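Long-range contacts in digeranylgeranylglycerophospholipid reductase (Sulfolobus acidocaldarius, PDB 4OPC), which uses FAD to hydrogenate the double bonds of the geranylgeranyl chains of archaeal membrane lipids, giving saturated archaeols: residues A[8-13]-A[147-152]; A[124-129]-A[162-167]; A[130-135]-A[280-285]. All coordinates share one frame; numbering follows the deposited sequence. Where two conformers were deposited one is given.

How the contacts relate
The three contacts meet around one small four-stranded sheet that leans on the FAD-binding Rossmann domain. Their centres lie 10 to 11 Å apart. Contacts 1 and 2 both touch the dihydroflavin cofactor, and they join where Ile12 CD1 packs on Phe164 CD1 at 3.4 Å. Contacts 1 and 3 are linked by the strand pair 132-140 and 145-150, with Ser151 N 2.9 Å from Lys134 O, a probable hydrogen bond. Contacts 2 and 3 share the hairpin of strands 121-129 and 132-140, where Lys134 NZ forms a salt bridge with Glu129 OE2 at 2.8 Å. Contact 3 is more remote, with the Ile284 side chain about 11 Å from the cofactor.

Contact 1 of 3, residues A[8-13]-A[147-152]; sequences DVLIIG and LTVYSK. With FDA (dihydroflavine-adenine dinucleotide), chain B.
The flat peptide group that follows Asp8 meets the backbone of Lys152. A hydrogen bond runs from Lys152 N to Asp8 O over 3.0 Å and is bent at the hydrogen (136°). Lys152 CB closes on the same oxygen at 3.5 Å, and the end of the lysine chain leads away. Of the other flat groups, the Tyr150 ring carries Thr148 CG2 over one face, offset toward the rim. The adenine of the cofactor meets Ile12, whose CG2 is 3.5 Å from FDA N1A.

Ser151 faces Leu10. Its CB is 3.8 Å from Leu10 N. Its chi1 of 56° sets OG between the backbone N and the carbonyl carbon, and OG then lies 3.9 Å from Leu10 CB. Next to this, Leu10 CD2 and Val149 CG1 make a looser apolar contact of 4.4 Å. Gly13 brings its CA to 3.4 Å from FDA O4B, where a side chain would collide with the ribose. It is the first glycine of a sequence that fits the GxGxxG pattern of Rossmann-type FAD-binding folds.

The contact is a seam between two sheets. Strand 9-12 runs inside the parallel part of the Rossmann sheet, bonded to Leu33 on one neighbour and to Val153 and Val155 on the other. Strand 145-150 belongs to the small mixed sheet, beside strand 132-140. Helix 302-322 packs on Asp8, Val9 and Lys152.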
# COMPACT_ATOMS: atom_id res chain seq x y z
N ASP A 8 15.37 -21.67 -7.38
CA ASP A 8 14.30 -22.08 -6.49
C ASP A 8 13.18 -21.05 -6.53
O ASP A 8 12.01 -21.41 -6.67
CB ASP A 8 14.82 -22.23 -5.07
CG ASP A 8 15.76 -23.39 -4.93
OD1 ASP A 8 15.50 -24.45 -5.55
OD2 ASP A 8 16.77 -23.25 -4.21
N VAL A 9 13.55 -19.77 -6.42
CA VAL A 9 12.60 -18.67 -6.37
C VAL A 9 13.07 -17.55 -7.30
O VAL A 9 14.26 -17.22 -7.33
CB VAL A 9 12.48 -18.09 -4.93
CG1 VAL A 9 11.50 -16.94 -4.87
CG2 VAL A 9 12.08 -19.19 -3.95
N LEU A 10 12.13 -16.97 -8.05
CA LEU A 10 12.38 -15.77 -8.84
C LEU A 10 11.50 -14.64 -8.31
O LEU A 10 10.27 -14.78 -8.27
CB LEU A 10 12.07 -16.01 -10.31
CG LEU A 10 12.02 -14.78 -11.21
CD1 LEU A 10 13.40 -14.12 -11.32
CD2 LEU A 10 11.51 -15.17 -12.58
N ILE A 11 12.12 -13.54 -7.90
CA ILE A 11 11.38 -12.37 -7.40
C ILE A 11 11.43 -11.32 -8.48
O ILE A 11 12.52 -10.94 -8.94
CB ILE A 11 11.98 -11.83 -6.09
CG1 ILE A 11 12.02 -12.93 -5.03
CG2 ILE A 11 11.18 -10.61 -5.59
CD1 ILE A 11 12.92 -12.61 -3.82
N ILE A 12 10.26 -10.86 -8.90
CA ILE A 12 10.16 -9.88 -9.97
C ILE A 12 9.76 -8.55 -9.38
O ILE A 12 8.60 -8.35 -8.99
CB ILE A 12 9.16 -10.30 -11.05
CG1 ILE A 12 9.47 -11.71 -11.56
CG2 ILE A 12 9.18 -9.30 -12.19
CD1 ILE A 12 8.44 -12.22 -12.55
N GLY A 13 10.75 -7.66 -9.29
CA GLY A 13 10.58 -6.35 -8.68
C GLY A 13 11.33 -6.26 -7.38
O GLY A 13 11.29 -7.18 -6.55
N LEU A 147 16.95 -14.46 -21.43
CA LEU A 147 17.21 -15.66 -20.65
C LEU A 147 15.90 -16.26 -20.17
O LEU A 147 14.97 -15.55 -19.84
CB LEU A 147 18.03 -15.29 -19.41
CG LEU A 147 19.37 -14.59 -19.66
CD1 LEU A 147 19.49 -13.35 -18.78
CD2 LEU A 147 20.52 -15.54 -19.40
N THR A 148 15.85 -17.59 -20.12
CA THR A 148 14.73 -18.27 -19.50
C THR A 148 15.14 -18.76 -18.12
O THR A 148 16.12 -19.50 -17.97
CB THR A 148 14.29 -19.46 -20.36
OG1 THR A 148 13.56 -18.97 -21.49
CG2 THR A 148 13.41 -20.40 -19.56
N VAL A 149 14.41 -18.32 -17.10
CA VAL A 149 14.68 -18.73 -15.74
C VAL A 149 13.51 -19.56 -15.23
O VAL A 149 12.37 -19.10 -15.20
CB VAL A 149 14.92 -17.52 -14.82
CG1 VAL A 149 14.85 -17.92 -13.36
CG2 VAL A 149 16.26 -16.87 -15.17
N TYR A 150 13.80 -20.79 -14.83
CA TYR A 150 12.80 -21.66 -14.23
C TYR A 150 12.85 -21.50 -12.72
O TYR A 150 13.93 -21.33 -12.14
CB TYR A 150 13.03 -23.11 -14.62
CG TYR A 150 12.89 -23.35 -16.10
CD1 TYR A 150 11.64 -23.33 -16.71
CD2 TYR A 150 14.00 -23.57 -16.90
CE1 TYR A 150 11.50 -23.54 -18.06
CE2 TYR A 150 13.86 -23.79 -18.26
CZ TYR A 150 12.61 -23.77 -18.83
OH TYR A 150 12.46 -23.98 -20.18
N SER A 151 11.69 -21.53 -12.09
CA SER A 151 11.59 -21.41 -10.65
C SER A 151 10.44 -22.25 -10.13
O SER A 151 9.49 -22.52 -10.87
CB SER A 151 11.38 -19.94 -10.25
OG SER A 151 10.23 -19.37 -10.89
N LYS A 152 10.52 -22.68 -8.88
CA LYS A 152 9.37 -23.32 -8.24
C LYS A 152 8.27 -22.31 -7.90
O LYS A 152 7.09 -22.62 -7.96
CB LYS A 152 9.77 -24.09 -6.98
CG LYS A 152 10.77 -25.20 -7.20
CD LYS A 152 10.42 -26.07 -8.41
CE LYS A 152 9.19 -26.93 -8.18
NZ LYS A 152 8.92 -27.79 -9.36
PA FDA B . 7.17 -0.49 -6.28
O1A FDA B . 6.40 0.14 -7.37
O2A FDA B . 7.88 0.42 -5.29
O5B FDA B . 8.25 -1.46 -6.91
C5B FDA B . 7.93 -2.28 -8.05
C4B FDA B . 9.23 -2.60 -8.75
O4B FDA B . 8.98 -3.57 -9.78
C3B FDA B . 9.92 -1.41 -9.42
O3B FDA B . 11.22 -1.20 -8.89
C2B FDA B . 9.88 -1.76 -10.92
O2B FDA B . 11.02 -1.30 -11.62
C1B FDA B . 9.82 -3.28 -10.88
N9A FDA B . 9.23 -3.95 -12.03
C8A FDA B . 7.95 -3.79 -12.52
N7A FDA B . 7.66 -4.59 -13.52
C5A FDA B . 8.82 -5.33 -13.69
C6A FDA B . 9.15 -6.39 -14.57
N6A FDA B . 8.29 -6.94 -15.42
N1A FDA B . 10.37 -6.94 -14.45
C2A FDA B . 11.23 -6.42 -13.56
N3A FDA B . 11.02 -5.46 -12.66
C4A FDA B . 9.78 -4.97 -12.76
N1 FDA B . 3.33 4.45 1.31
C2 FDA B . 3.82 4.63 2.58
O2 FDA B . 4.00 3.68 3.34
N3 FDA B . 4.14 5.91 2.95
C4 FDA B . 3.91 7.06 2.24
O4 FDA B . 4.36 8.13 2.64
C4X FDA B . 3.34 6.83 0.97
N5 FDA B . 3.10 7.89 0.15
C5X FDA B . 2.86 7.69 -1.20
C6 FDA B . 2.89 8.76 -2.09
C7 FDA B . 2.75 8.57 -3.45
C7M FDA B . 2.93 9.74 -4.38
C8 FDA B . 2.53 7.28 -3.95
C8M FDA B . 2.44 7.03 -5.44
C9 FDA B . 2.47 6.20 -3.06
C9A FDA B . 2.66 6.39 -1.70
N10 FDA B . 2.66 5.32 -0.77
C10 FDA B . 3.11 5.54 0.51
C1' FDA B . 2.49 3.92 -1.22
C2' FDA B . 3.86 3.22 -1.36
O2' FDA B . 4.79 4.07 -2.05
C3' FDA B . 3.72 1.92 -2.14
O3' FDA B . 2.63 1.19 -1.60
C4' FDA B . 4.94 0.98 -2.08
O4' FDA B . 6.15 1.68 -2.36
C5' FDA B . 4.79 -0.18 -3.03
O5' FDA B . 5.99 -0.98 -3.03
P FDA B . 6.14 -2.17 -4.08
O1P FDA B . 7.45 -2.79 -3.81
O2P FDA B . 4.91 -3.06 -4.09
O3P FDA B . 6.13 -1.46 -5.51

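Contact 2 of 3, residues A[124-129]-A[162-167]. With FDA (dihydroflavine-adenine dinucleotide), chain B.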
# COMPACT_ATOMS: atom_id res chain seq x y z
N MET A 124 9.70 -10.38 -19.01
CA MET A 124 8.90 -10.04 -20.18
C MET A 124 7.66 -10.88 -20.30
O MET A 124 6.62 -10.40 -20.73
CB MET A 124 9.74 -10.19 -21.44
CG MET A 124 10.77 -9.08 -21.60
SD MET A 124 9.99 -7.43 -21.70
CE MET A 124 11.40 -6.38 -22.06
N LYS A 125 7.76 -12.16 -19.96
CA LYS A 125 6.56 -12.99 -20.01
C LYS A 125 6.69 -14.20 -19.11
O LYS A 125 7.79 -14.68 -18.84
CB LYS A 125 6.23 -13.41 -21.44
CG LYS A 125 7.17 -14.41 -22.03
CD LYS A 125 6.72 -14.81 -23.43
CE LYS A 125 7.81 -15.60 -24.14
NZ LYS A 125 7.37 -16.08 -25.49
N PRO A 126 5.55 -14.69 -18.60
CA PRO A 126 5.57 -15.90 -17.78
C PRO A 126 5.88 -17.14 -18.58
O PRO A 126 5.58 -17.24 -19.77
CB PRO A 126 4.12 -16.00 -17.27
CG PRO A 126 3.57 -14.61 -17.41
CD PRO A 126 4.22 -14.05 -18.63
N ILE A 127 6.52 -18.10 -17.91
CA ILE A 127 6.51 -19.47 -18.38
C ILE A 127 5.32 -20.09 -17.67
O ILE A 127 5.27 -20.11 -16.44
CB ILE A 127 7.79 -20.23 -18.02
CG1 ILE A 127 9.01 -19.52 -18.59
CG2 ILE A 127 7.71 -21.68 -18.52
CD1 ILE A 127 10.31 -20.06 -18.06
N PHE A 128 4.33 -20.55 -18.43
CA PHE A 128 3.11 -21.09 -17.85
C PHE A 128 2.79 -22.40 -18.54
O PHE A 128 2.57 -22.43 -19.75
CB PHE A 128 1.96 -20.11 -18.01
CG PHE A 128 0.70 -20.53 -17.30
CD1 PHE A 128 0.59 -20.39 -15.93
CD2 PHE A 128 -0.36 -21.08 -18.01
CE1 PHE A 128 -0.56 -20.79 -15.27
CE2 PHE A 128 -1.51 -21.47 -17.34
CZ PHE A 128 -1.61 -21.33 -15.98
N GLU A 129 2.79 -23.49 -17.78
CA GLU A 129 2.61 -24.80 -18.38
C GLU A 129 1.87 -25.71 -17.41
O GLU A 129 2.11 -25.67 -16.20
CB GLU A 129 3.97 -25.36 -18.82
CG GLU A 129 4.45 -26.61 -18.13
CD GLU A 129 5.93 -26.87 -18.37
OE1 GLU A 129 6.61 -25.97 -18.92
OE2 GLU A 129 6.42 -27.96 -18.01
N ARG A 162 1.75 -4.37 -12.28
CA ARG A 162 1.22 -5.74 -12.36
C ARG A 162 1.65 -6.38 -13.67
O ARG A 162 0.87 -7.06 -14.33
CB ARG A 162 -0.30 -5.75 -12.22
CG ARG A 162 -0.74 -5.22 -10.88
CD ARG A 162 -2.19 -4.82 -10.92
NE ARG A 162 -2.36 -3.48 -11.47
CZ ARG A 162 -3.43 -3.07 -12.14
NH1 ARG A 162 -4.43 -3.91 -12.41
NH2 ARG A 162 -3.49 -1.82 -12.56
N SER A 163 2.90 -6.16 -14.04
CA SER A 163 3.33 -6.38 -15.42
C SER A 163 3.64 -7.83 -15.77
O SER A 163 3.90 -8.15 -16.94
CB SER A 163 4.55 -5.52 -15.70
OG SER A 163 5.62 -5.91 -14.86
N PHE A 164 3.64 -8.71 -14.78
CA PHE A 164 3.84 -10.13 -15.02
C PHE A 164 2.52 -10.89 -14.90
O PHE A 164 2.11 -11.58 -15.83
CB PHE A 164 4.90 -10.66 -14.05
CG PHE A 164 5.26 -12.10 -14.25
CD1 PHE A 164 6.23 -12.46 -15.17
CD2 PHE A 164 4.68 -13.09 -13.48
CE1 PHE A 164 6.61 -13.78 -15.33
CE2 PHE A 164 5.05 -14.42 -13.65
CZ PHE A 164 6.01 -14.75 -14.57
N ARG A 165 1.84 -10.74 -13.76
CA ARG A 165 0.60 -11.47 -13.55
C ARG A 165 -0.49 -11.10 -14.56
O ARG A 165 -1.37 -11.92 -14.86
CB ARG A 165 0.09 -11.35 -12.11
CG ARG A 165 -0.40 -9.96 -11.70
CD ARG A 165 -0.76 -9.99 -10.22
NE ARG A 165 -1.44 -8.78 -9.75
CZ ARG A 165 -2.75 -8.56 -9.87
NH1 ARG A 165 -3.53 -9.46 -10.46
NH2 ARG A 165 -3.27 -7.43 -9.41
N SER A 166 -0.45 -9.88 -15.09
CA SER A 166 -1.45 -9.46 -16.07
C SER A 166 -1.30 -10.20 -17.39
O SER A 166 -2.17 -10.12 -18.25
CB SER A 166 -1.39 -7.96 -16.32
OG SER A 166 -0.15 -7.59 -16.89
N LYS A 167 -0.19 -10.93 -17.55
CA LYS A 167 0.07 -11.67 -18.78
C LYS A 167 -0.30 -13.14 -18.67
O LYS A 167 -0.09 -13.91 -19.61
CB LYS A 167 1.54 -11.50 -19.19
CG LYS A 167 1.86 -10.06 -19.56
CD LYS A 167 3.28 -9.87 -20.06
CE LYS A 167 3.55 -8.40 -20.34
NZ LYS A 167 4.88 -8.19 -20.98
PA FDA B . 7.17 -0.49 -6.28
O1A FDA B . 6.40 0.14 -7.37
O2A FDA B . 7.88 0.42 -5.29
O5B FDA B . 8.25 -1.46 -6.91
C5B FDA B . 7.93 -2.28 -8.05
C4B FDA B . 9.23 -2.60 -8.75
O4B FDA B . 8.98 -3.57 -9.78
C3B FDA B . 9.92 -1.41 -9.42
O3B FDA B . 11.22 -1.20 -8.89
C2B FDA B . 9.88 -1.76 -10.92
O2B FDA B . 11.02 -1.30 -11.62
C1B FDA B . 9.82 -3.28 -10.88
N9A FDA B . 9.23 -3.95 -12.03
C8A FDA B . 7.95 -3.79 -12.52
N7A FDA B . 7.66 -4.59 -13.52
C5A FDA B . 8.82 -5.33 -13.69
C6A FDA B . 9.15 -6.39 -14.57
N6A FDA B . 8.29 -6.94 -15.42
N1A FDA B . 10.37 -6.94 -14.45
C2A FDA B . 11.23 -6.42 -13.56
N3A FDA B . 11.02 -5.46 -12.66
C4A FDA B . 9.78 -4.97 -12.76
N1 FDA B . 3.33 4.45 1.31
C2 FDA B . 3.82 4.63 2.58
O2 FDA B . 4.00 3.68 3.34
N3 FDA B . 4.14 5.91 2.95
C4 FDA B . 3.91 7.06 2.24
O4 FDA B . 4.36 8.13 2.64
C4X FDA B . 3.34 6.83 0.97
N5 FDA B . 3.10 7.89 0.15
C5X FDA B . 2.86 7.69 -1.20
C6 FDA B . 2.89 8.76 -2.09
C7 FDA B . 2.75 8.57 -3.45
C7M FDA B . 2.93 9.74 -4.38
C8 FDA B . 2.53 7.28 -3.95
C8M FDA B . 2.44 7.03 -5.44
C9 FDA B . 2.47 6.20 -3.06
C9A FDA B . 2.66 6.39 -1.70
N10 FDA B . 2.66 5.32 -0.77
C10 FDA B . 3.11 5.54 0.51
C1' FDA B . 2.49 3.92 -1.22
C2' FDA B . 3.86 3.22 -1.36
O2' FDA B . 4.79 4.07 -2.05
C3' FDA B . 3.72 1.92 -2.14
O3' FDA B . 2.63 1.19 -1.60
C4' FDA B . 4.94 0.98 -2.08
O4' FDA B . 6.15 1.68 -2.36
C5' FDA B . 4.79 -0.18 -3.03
O5' FDA B . 5.99 -0.98 -3.03
P FDA B . 6.14 -2.17 -4.08
O1P FDA B . 7.45 -2.79 -3.81
O2P FDA B . 4.91 -3.06 -4.09
O3P FDA B . 6.13 -1.46 -5.51
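Phe164 has CG anti to its backbone N (chi1 -176°), and its ring lies against Pro126. Lys167 has CG anti to the carbonyl carbon (chi1 -65°), and an extended chain from there carries NZ to the backbone of Met124.

Pro126 CG sits over one face of the Phe164 ring, 3.8 Å from the centroid and offset toward the rim. This is a CH-pi contact, 16° off the ring normal. Pro126 CB meets Phe164 CZ at 3.5 Å, and the two side chains slide past each other in opposite directions. An alanine in place of Phe164 would probably leave Pro126 without its aromatic partner and open a gap beside the strand.

Lys167 crosses Pro126 at about a right angle, with CB 3.7 Å from Pro126 CD. Its NZ gives a hydrogen bond of 2.8 Å to Met124 O. Segment 162-167, which ends in a 3-10 turn, is also braced from within. Arg162 O accepts from Ser166 N and Ser166 OG, which reach it from opposite faces of its plane. From outside the segment, Glu156 OE2 accepts from the amides of Phe164 and Arg165.

Met124 and Lys125 form a classic beta bulge opposite Val137. The facing loop supplies Ser163, whose OG donates to FDA N7A at 2.8 Å. The arrangement thus joins the bulged edge strand of the small sheet to the adenine end of the FAD site.

Contact 3 of 3, residues A[130-135]-A[280-285]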
# COMPACT_ATOMS: atom_id res chain seq x y z
N ASP A 130 0.95 -26.49 -17.95
CA ASP A 130 0.15 -27.42 -17.15
C ASP A 130 -0.47 -26.75 -15.92
O ASP A 130 -0.52 -27.33 -14.83
CB ASP A 130 0.98 -28.64 -16.74
CG ASP A 130 1.46 -29.43 -17.94
OD1 ASP A 130 0.76 -29.45 -18.96
OD2 ASP A 130 2.54 -30.05 -17.85
N GLY A 131 -0.93 -25.51 -16.09
CA GLY A 131 -1.63 -24.81 -15.04
C GLY A 131 -0.76 -24.12 -14.00
O GLY A 131 -1.27 -23.53 -13.06
N TYR A 132 0.56 -24.20 -14.18
CA TYR A 132 1.49 -23.64 -13.21
C TYR A 132 2.35 -22.55 -13.81
O TYR A 132 2.82 -22.65 -14.94
CB TYR A 132 2.46 -24.71 -12.71
CG TYR A 132 1.95 -25.54 -11.57
CD1 TYR A 132 0.92 -26.45 -11.75
CD2 TYR A 132 2.52 -25.42 -10.30
CE1 TYR A 132 0.46 -27.22 -10.69
CE2 TYR A 132 2.07 -26.19 -9.25
CZ TYR A 132 1.04 -27.09 -9.45
OH TYR A 132 0.58 -27.87 -8.41
N VAL A 133 2.60 -21.51 -13.02
CA VAL A 133 3.70 -20.61 -13.33
C VAL A 133 4.98 -21.37 -13.03
O VAL A 133 5.13 -21.96 -11.95
CB VAL A 133 3.64 -19.35 -12.47
CG1 VAL A 133 4.91 -18.51 -12.68
CG2 VAL A 133 2.38 -18.54 -12.80
N LYS A 134 5.90 -21.38 -14.00
CA LYS A 134 7.13 -22.16 -13.86
C LYS A 134 8.39 -21.32 -14.00
O LYS A 134 9.50 -21.86 -14.01
CB LYS A 134 7.14 -23.32 -14.87
CG LYS A 134 6.03 -24.34 -14.59
CD LYS A 134 6.39 -25.71 -15.10
CE LYS A 134 5.36 -26.75 -14.69
NZ LYS A 134 5.70 -28.09 -15.26
N GLY A 135 8.23 -20.01 -14.10
CA GLY A 135 9.35 -19.10 -14.24
C GLY A 135 9.03 -17.96 -15.18
O GLY A 135 7.86 -17.57 -15.31
N ALA A 280 -2.10 -15.96 -3.89
CA ALA A 280 -1.37 -17.19 -4.21
C ALA A 280 -2.08 -17.98 -5.30
O ALA A 280 -3.31 -18.09 -5.29
CB ALA A 280 -1.22 -18.07 -2.96
N TRP A 281 -1.31 -18.57 -6.20
CA TRP A 281 -1.85 -19.54 -7.14
C TRP A 281 -0.74 -20.55 -7.45
O TRP A 281 0.31 -20.53 -6.79
CB TRP A 281 -2.36 -18.82 -8.39
CG TRP A 281 -3.29 -19.64 -9.21
CD1 TRP A 281 -3.05 -20.16 -10.45
CD2 TRP A 281 -4.60 -20.06 -8.83
NE1 TRP A 281 -4.14 -20.87 -10.88
CE2 TRP A 281 -5.11 -20.83 -9.90
CE3 TRP A 281 -5.39 -19.87 -7.70
CZ2 TRP A 281 -6.37 -21.40 -9.87
CZ3 TRP A 281 -6.66 -20.44 -7.67
CH2 TRP A 281 -7.13 -21.20 -8.75
N ASN A 282 -0.96 -21.43 -8.41
CA ASN A 282 0.03 -22.46 -8.72
C ASN A 282 1.35 -21.84 -9.19
O ASN A 282 1.40 -21.24 -10.27
CB ASN A 282 -0.46 -23.40 -9.82
CG ASN A 282 -1.78 -24.07 -9.50
OD1 ASN A 282 -2.11 -24.36 -8.34
ND2 ASN A 282 -2.55 -24.35 -10.54
N GLY A 283 2.40 -22.00 -8.39
CA GLY A 283 3.72 -21.50 -8.75
C GLY A 283 3.94 -20.00 -8.59
O GLY A 283 4.96 -19.49 -9.08
N ILE A 284 3.02 -19.29 -7.94
CA ILE A 284 3.14 -17.83 -7.88
C ILE A 284 2.51 -17.23 -6.63
O ILE A 284 1.44 -17.67 -6.18
CB ILE A 284 2.54 -17.17 -9.14
CG1 ILE A 284 2.72 -15.65 -9.10
CG2 ILE A 284 1.07 -17.58 -9.33
CD1 ILE A 284 2.42 -14.96 -10.44
N ILE A 285 3.19 -16.24 -6.07
CA ILE A 285 2.65 -15.40 -5.00
C ILE A 285 2.78 -13.95 -5.45
O ILE A 285 3.78 -13.58 -6.09
CB ILE A 285 3.39 -15.63 -3.68
CG1 ILE A 285 2.96 -16.97 -3.06
CG2 ILE A 285 3.18 -14.45 -2.69
CD1 ILE A 285 3.79 -17.37 -1.85
O HOH W 1 -3.90 -22.62 -13.19
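Residues 281-284 form a type II beta turn whose tip lies against strand 132-140, with Val133 N bonded to Asn282 O at 3.0 Å. The turn closes a tight beta hairpin. Its strands 280-281 and 284-286 end one side of the Rossmann sheet, so the contact joins that side to the small mixed sheet.

Gly283 follows in the turn. Its CA makes a CA-H...O contact with Val133 O at 3.5 Å. A CB here would clash with that oxygen, and the positive phi also suits glycine.

Asn282 carries the side-chain part of the contact. Its CB stands over the centre of the Tyr132 ring, 3.6 Å from the centroid, in a CH-pi contact almost on the ring normal. The amide plane is nearly parallel to the ring, 19° apart, and stacks on it. The chi1 of -56° puts CG anti to the carbonyl carbon, close to Gly131. From there ND2 donates to Gly131 O over 2.9 Å. The bond is almost straight at the hydrogen (167°) and in the amide plane, though ND2 stands above the carbonyl plane of Gly131. The other end of the amide, OD1, accepts from Ala327 N. Both ends are thus bonded, which should fix the rotation of the amide.

On the buried side Val133 CG2 packs on Ile284 CG2 at 3.8 Å. At the outer end a water bridges the segments: it donates to Gly131 O at 2.8 Å and accepts from Trp281 NE1 at 2.9 Å, at the edge of the indole and in its plane.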